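Side-chain contacts in 336aa long hypothetical dTDP-glucose 4,6-dehydratase (Pyrococcus horikoshii, PDB 2HUN), which probably acts as a dTDP-glucose 4,6-dehydratase, a lyase that binds NAD on a Rossmann fold: residues Lys190-Thr195 / Lys255-Leu260; Lys194-Ala199 / Lys306-Tyr311. All blocks are in the same frame, centred on the assembly; numbering follows the deposited sequence.

Contact 1: Lys190-Thr195 / Lys255-Leu260; sequences KLIPKT and KIILRL
Ile-257 reaches from helix 250-260 toward the first turns of helix 191-200 and meets Thr-195 and Ile-192, two residues one turn apart on that helix. Between 190-195 and 255-260 the contact is wholly apolar. Ile-257 CD1 lies 3.7 Å from Thr-195 CG2, and the same threonine methyl is 3.8 Å from Ile-257 CG2, so both branches of the isoleucine close on it. At the tip, Ile-257 CD1 also touches Ile-192 CG2 at 4.0 Å, so that one methyl bridges both partners.

The polar part stays within helix 191-200. Thr-195 OG1 donates to Leu-191 O at 2.7 Å, standing 38° out of the carbonyl plane, while Thr-195 N binds that oxygen from its other face at 2.9 Å. With chi1 at -59° OG1 lies beside its own backbone N, near the preceding turn, and CG2 is left to face Ile-257.

Ile-192 also packs on Val-253, Trp-217 and Ile-304, which places the contact in a buried junction of helices 191-200, 250-260 and 300-313 against strand 215-219. The buried hydroxyl is thus satisfied by its own helix, and cohesion between the two segments rests on dispersion and burial of methyl groups.

Contact 2: Lys194-Ala199 / Lys306-Tyr311; sequences KTIIRA and KTIDWY
Tyr-311, which packs against Ile-196, is anchored at its far end by a hydrogen bond between its OH and Gln-186 O. The motif is a helix-helix crossing: the axes of 194-199 and 306-311 come within 10.1 Å, their directions 54° apart, in the C-terminal half of this Rossmann-fold protein.

Ile-196 carries the contact, its side chain packing against the flank of helix 306-311. Its CG1 lies beside the backbone N (chi1 -65°) and the chain continues extended, which carries CD1 up against the turn of 306-311. There CD1 sits 3.8 Å from Thr-307 CG2, the two side chains crossing at about a right angle, and 3.8 Å from Ile-308 CA, in contact with the backbone itself. Ile-308 CG1 flanks the same methyl at 4.0 Å. The other branch, Ile-196 CG2, reaches Tyr-311 CB at 4.1 Å, so the two arms of the isoleucine touch residues a full turn apart.

With an alanine here, both arms of Ile-196 are gone, and a gap is likely to open beside Thr-307 CG2 and Ile-308 while Tyr-311 CB loses its contact with CG2.

Thr-307 OG1 is bonded to Gly-303 O, which is consistent with its methyl being turned to Ile-196. Met-261 packs on both Ile-196 and Ile-308, extending the apolar seam. Next to it, Trp-310 lays its CE3 over the centre of the Tyr-311 ring, 3.5 Å above the plane.

In the fold
Both contacts start from helix 191-200, whose residues divide among its neighbours: Thr-195 faces helix 250-260, the next residue, Ile-196, faces helix 300-313, and Ile-192 touches both. The centres of the two contacts are about 6 Å apart, and the two outer helices also meet directly, with Leu-260 CB 3.5 Å from Ile-308 CD1. Pro-193 CG packs 3.6 Å from Tyr-311 OH, joining the helix start of contact 1 to contact 2. The cluster flanks the cofactor site without lining it at these residues: the side chain of Ile-192 is about 9 Å from the bound NAD and that of Tyr-311 about 10 Å. Nearer is the NAD-binding Phe-14, whose side chain lies about 6 Å from that of Tyr-311.

Contact 1: Lys190-Thr195 / Lys255-Leu260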
# COMPACT_ATOMS: atom_id res chain seq x y z
N LYS A 190 -23.75 -14.77 -1.10
CA LYS A 190 -22.44 -15.30 -1.45
C LYS A 190 -22.67 -16.69 -2.04
O LYS A 190 -23.58 -17.39 -1.61
CB LYS A 190 -21.53 -15.40 -0.21
CG LYS A 190 -21.09 -14.06 0.38
CD LYS A 190 -20.19 -13.30 -0.58
CE LYS A 190 -19.68 -12.00 0.04
NZ LYS A 190 -18.76 -11.27 -0.87
N LEU A 191 -21.86 -17.07 -3.01
CA LEU A 191 -21.99 -18.36 -3.70
C LEU A 191 -22.47 -19.59 -2.94
O LEU A 191 -23.52 -20.16 -3.27
CB LEU A 191 -20.66 -18.73 -4.36
CG LEU A 191 -20.69 -20.06 -5.14
CD1 LEU A 191 -21.57 -19.90 -6.38
CD2 LEU A 191 -19.28 -20.48 -5.53
N ILE A 192 -21.71 -20.02 -1.94
CA ILE A 192 -22.04 -21.22 -1.18
C ILE A 192 -23.36 -21.11 -0.40
O ILE A 192 -24.18 -22.02 -0.44
CB ILE A 192 -20.86 -21.60 -0.25
CG1 ILE A 192 -19.66 -22.00 -1.12
CG2 ILE A 192 -21.24 -22.74 0.67
CD1 ILE A 192 -18.37 -22.25 -0.35
N PRO A 193 -23.58 -19.99 0.31
CA PRO A 193 -24.84 -19.86 1.04
C PRO A 193 -26.03 -19.81 0.07
O PRO A 193 -27.03 -20.49 0.27
CB PRO A 193 -24.67 -18.54 1.80
CG PRO A 193 -23.19 -18.48 2.03
CD PRO A 193 -22.65 -18.92 0.68
N LYS A 194 -25.90 -19.00 -0.97
CA LYS A 194 -26.96 -18.87 -1.97
C LYS A 194 -27.31 -20.23 -2.55
O LYS A 194 -28.48 -20.57 -2.69
CB LYS A 194 -26.51 -17.93 -3.09
CG LYS A 194 -27.57 -17.72 -4.17
CD LYS A 194 -27.01 -16.96 -5.38
CE LYS A 194 -25.80 -17.68 -5.99
NZ LYS A 194 -26.06 -19.13 -6.28
N THR A 195 -26.29 -21.01 -2.90
CA THR A 195 -26.50 -22.33 -3.47
C THR A 195 -27.26 -23.26 -2.52
O THR A 195 -28.21 -23.92 -2.93
CB THR A 195 -25.17 -23.00 -3.86
OG1 THR A 195 -24.48 -22.18 -4.82
CG2 THR A 195 -25.41 -24.37 -4.48
N LYS A 255 -21.60 -28.59 -7.73
CA LYS A 255 -21.77 -30.04 -7.84
C LYS A 255 -21.54 -30.74 -6.50
O LYS A 255 -22.24 -31.69 -6.17
CB LYS A 255 -20.81 -30.63 -8.88
CG LYS A 255 -21.30 -30.56 -10.32
CD LYS A 255 -20.30 -31.20 -11.28
CE LYS A 255 -20.64 -30.91 -12.73
NZ LYS A 255 -19.65 -31.52 -13.66
N ILE A 256 -20.56 -30.27 -5.74
CA ILE A 256 -20.26 -30.87 -4.45
C ILE A 256 -21.33 -30.54 -3.41
O ILE A 256 -21.70 -31.39 -2.60
CB ILE A 256 -18.86 -30.41 -3.96
CG1 ILE A 256 -17.78 -31.07 -4.83
CG2 ILE A 256 -18.66 -30.78 -2.50
CD1 ILE A 256 -16.37 -30.62 -4.53
N ILE A 257 -21.84 -29.31 -3.44
CA ILE A 257 -22.88 -28.91 -2.50
C ILE A 257 -24.13 -29.76 -2.69
O ILE A 257 -24.73 -30.24 -1.73
CB ILE A 257 -23.26 -27.42 -2.70
CG1 ILE A 257 -22.12 -26.52 -2.21
CG2 ILE A 257 -24.56 -27.10 -1.95
CD1 ILE A 257 -22.36 -25.05 -2.42
N LEU A 258 -24.53 -29.96 -3.95
CA LEU A 258 -25.71 -30.75 -4.26
C LEU A 258 -25.52 -32.19 -3.81
O LEU A 258 -26.42 -32.78 -3.20
CB LEU A 258 -26.01 -30.69 -5.75
CG LEU A 258 -26.28 -29.27 -6.25
CD1 LEU A 258 -26.62 -29.30 -7.73
CD2 LEU A 258 -27.42 -28.66 -5.45
N ARG A 259 -24.36 -32.76 -4.11
CA ARG A 259 -24.08 -34.13 -3.72
C ARG A 259 -24.21 -34.26 -2.20
O ARG A 259 -24.90 -35.15 -1.71
CB ARG A 259 -22.67 -34.54 -4.15
CG ARG A 259 -22.12 -35.75 -3.38
CD ARG A 259 -20.86 -36.31 -4.02
NE ARG A 259 -19.73 -35.38 -3.98
CZ ARG A 259 -18.97 -35.15 -2.91
NH1 ARG A 259 -19.21 -35.77 -1.77
NH2 ARG A 259 -17.95 -34.29 -2.99
N LEU A 260 -23.56 -33.36 -1.48
CA LEU A 260 -23.57 -33.39 -0.02
C LEU A 260 -24.93 -33.07 0.58
O LEU A 260 -25.16 -33.30 1.77
CB LEU A 260 -22.50 -32.44 0.53
CG LEU A 260 -21.07 -32.90 0.22
CD1 LEU A 260 -20.06 -31.86 0.68
CD2 LEU A 260 -20.81 -34.24 0.91

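Contact 2: Lys194-Ala199 / Lys306-Tyr311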
# COMPACT_ATOMS: atom_id res chain seq x y z
N LYS A 194 -25.90 -19.00 -0.97
CA LYS A 194 -26.96 -18.87 -1.97
C LYS A 194 -27.31 -20.23 -2.55
O LYS A 194 -28.48 -20.57 -2.69
CB LYS A 194 -26.51 -17.93 -3.09
CG LYS A 194 -27.57 -17.72 -4.17
CD LYS A 194 -27.01 -16.96 -5.38
CE LYS A 194 -25.80 -17.68 -5.99
NZ LYS A 194 -26.06 -19.13 -6.28
N THR A 195 -26.29 -21.01 -2.90
CA THR A 195 -26.50 -22.33 -3.47
C THR A 195 -27.26 -23.26 -2.52
O THR A 195 -28.21 -23.92 -2.93
CB THR A 195 -25.17 -23.00 -3.86
OG1 THR A 195 -24.48 -22.18 -4.82
CG2 THR A 195 -25.41 -24.37 -4.48
N ILE A 196 -26.84 -23.31 -1.26
CA ILE A 196 -27.49 -24.16 -0.27
C ILE A 196 -28.96 -23.76 -0.10
O ILE A 196 -29.86 -24.61 -0.17
CB ILE A 196 -26.79 -24.07 1.10
CG1 ILE A 196 -25.37 -24.63 1.00
CG2 ILE A 196 -27.59 -24.84 2.14
CD1 ILE A 196 -24.52 -24.34 2.21
N ILE A 197 -29.19 -22.48 0.14
CA ILE A 197 -30.53 -21.95 0.32
C ILE A 197 -31.45 -22.27 -0.86
O ILE A 197 -32.52 -22.87 -0.69
CB ILE A 197 -30.49 -20.42 0.54
CG1 ILE A 197 -29.86 -20.12 1.91
CG2 ILE A 197 -31.89 -19.83 0.43
CD1 ILE A 197 -29.62 -18.65 2.17
N ARG A 198 -31.03 -21.87 -2.06
CA ARG A 198 -31.83 -22.12 -3.25
C ARG A 198 -32.09 -23.60 -3.50
O ARG A 198 -33.20 -23.98 -3.87
CB ARG A 198 -31.16 -21.50 -4.48
CG ARG A 198 -31.23 -19.97 -4.52
CD ARG A 198 -30.46 -19.41 -5.72
NE ARG A 198 -31.09 -19.75 -7.00
CZ ARG A 198 -32.13 -19.11 -7.52
NH1 ARG A 198 -32.68 -18.08 -6.87
NH2 ARG A 198 -32.63 -19.50 -8.68
N ALA A 199 -31.08 -24.44 -3.31
CA ALA A 199 -31.23 -25.87 -3.53
C ALA A 199 -32.23 -26.48 -2.55
O ALA A 199 -33.02 -27.36 -2.92
CB ALA A 199 -29.89 -26.58 -3.41
N LYS A 306 -20.54 -29.14 6.94
CA LYS A 306 -20.80 -28.39 8.16
C LYS A 306 -21.55 -27.11 7.83
O LYS A 306 -22.38 -26.65 8.60
CB LYS A 306 -19.50 -28.05 8.89
CG LYS A 306 -18.77 -29.26 9.47
CD LYS A 306 -17.64 -28.85 10.40
CE LYS A 306 -18.14 -27.96 11.52
NZ LYS A 306 -17.50 -28.28 12.82
N THR A 307 -21.25 -26.55 6.66
CA THR A 307 -21.89 -25.32 6.22
C THR A 307 -23.34 -25.60 5.81
O THR A 307 -24.24 -24.79 6.07
CB THR A 307 -21.11 -24.69 5.05
OG1 THR A 307 -19.77 -24.41 5.48
CG2 THR A 307 -21.77 -23.40 4.59
N ILE A 308 -23.57 -26.75 5.18
CA ILE A 308 -24.91 -27.14 4.77
C ILE A 308 -25.77 -27.31 6.02
O ILE A 308 -26.86 -26.74 6.12
CB ILE A 308 -24.89 -28.48 3.98
CG1 ILE A 308 -24.23 -28.26 2.61
CG2 ILE A 308 -26.32 -29.01 3.82
CD1 ILE A 308 -23.91 -29.54 1.85
N ASP A 309 -25.28 -28.09 6.98
CA ASP A 309 -26.00 -28.33 8.23
C ASP A 309 -26.35 -27.03 8.95
O ASP A 309 -27.48 -26.86 9.41
CB ASP A 309 -25.18 -29.21 9.17
CG ASP A 309 -24.93 -30.59 8.62
OD1 ASP A 309 -25.39 -30.88 7.49
OD2 ASP A 309 -24.27 -31.40 9.30
N TRP A 310 -25.40 -26.11 9.04
CA TRP A 310 -25.63 -24.84 9.72
C TRP A 310 -26.76 -24.02 9.10
O TRP A 310 -27.63 -23.52 9.82
CB TRP A 310 -24.36 -23.98 9.75
CG TRP A 310 -24.48 -22.81 10.68
CD1 TRP A 310 -24.20 -22.80 12.02
CD2 TRP A 310 -24.97 -21.50 10.36
NE1 TRP A 310 -24.49 -21.56 12.55
CE2 TRP A 310 -24.97 -20.75 11.56
CE3 TRP A 310 -25.42 -20.89 9.18
CZ2 TRP A 310 -25.39 -19.42 11.61
CZ3 TRP A 310 -25.84 -19.56 9.23
CH2 TRP A 310 -25.83 -18.84 10.44
N TYR A 311 -26.73 -23.86 7.78
CA TYR A 311 -27.75 -23.07 7.10
C TYR A 311 -29.14 -23.69 7.14
O TYR A 311 -30.14 -22.97 7.16
CB TYR A 311 -27.35 -22.79 5.65
CG TYR A 311 -26.39 -21.63 5.53
CD1 TYR A 311 -25.02 -21.81 5.73
CD2 TYR A 311 -26.86 -20.33 5.34
CE1 TYR A 311 -24.15 -20.73 5.73
CE2 TYR A 311 -26.00 -19.24 5.35
CZ TYR A 311 -24.64 -19.45 5.55
OH TYR A 311 -23.78 -18.38 5.60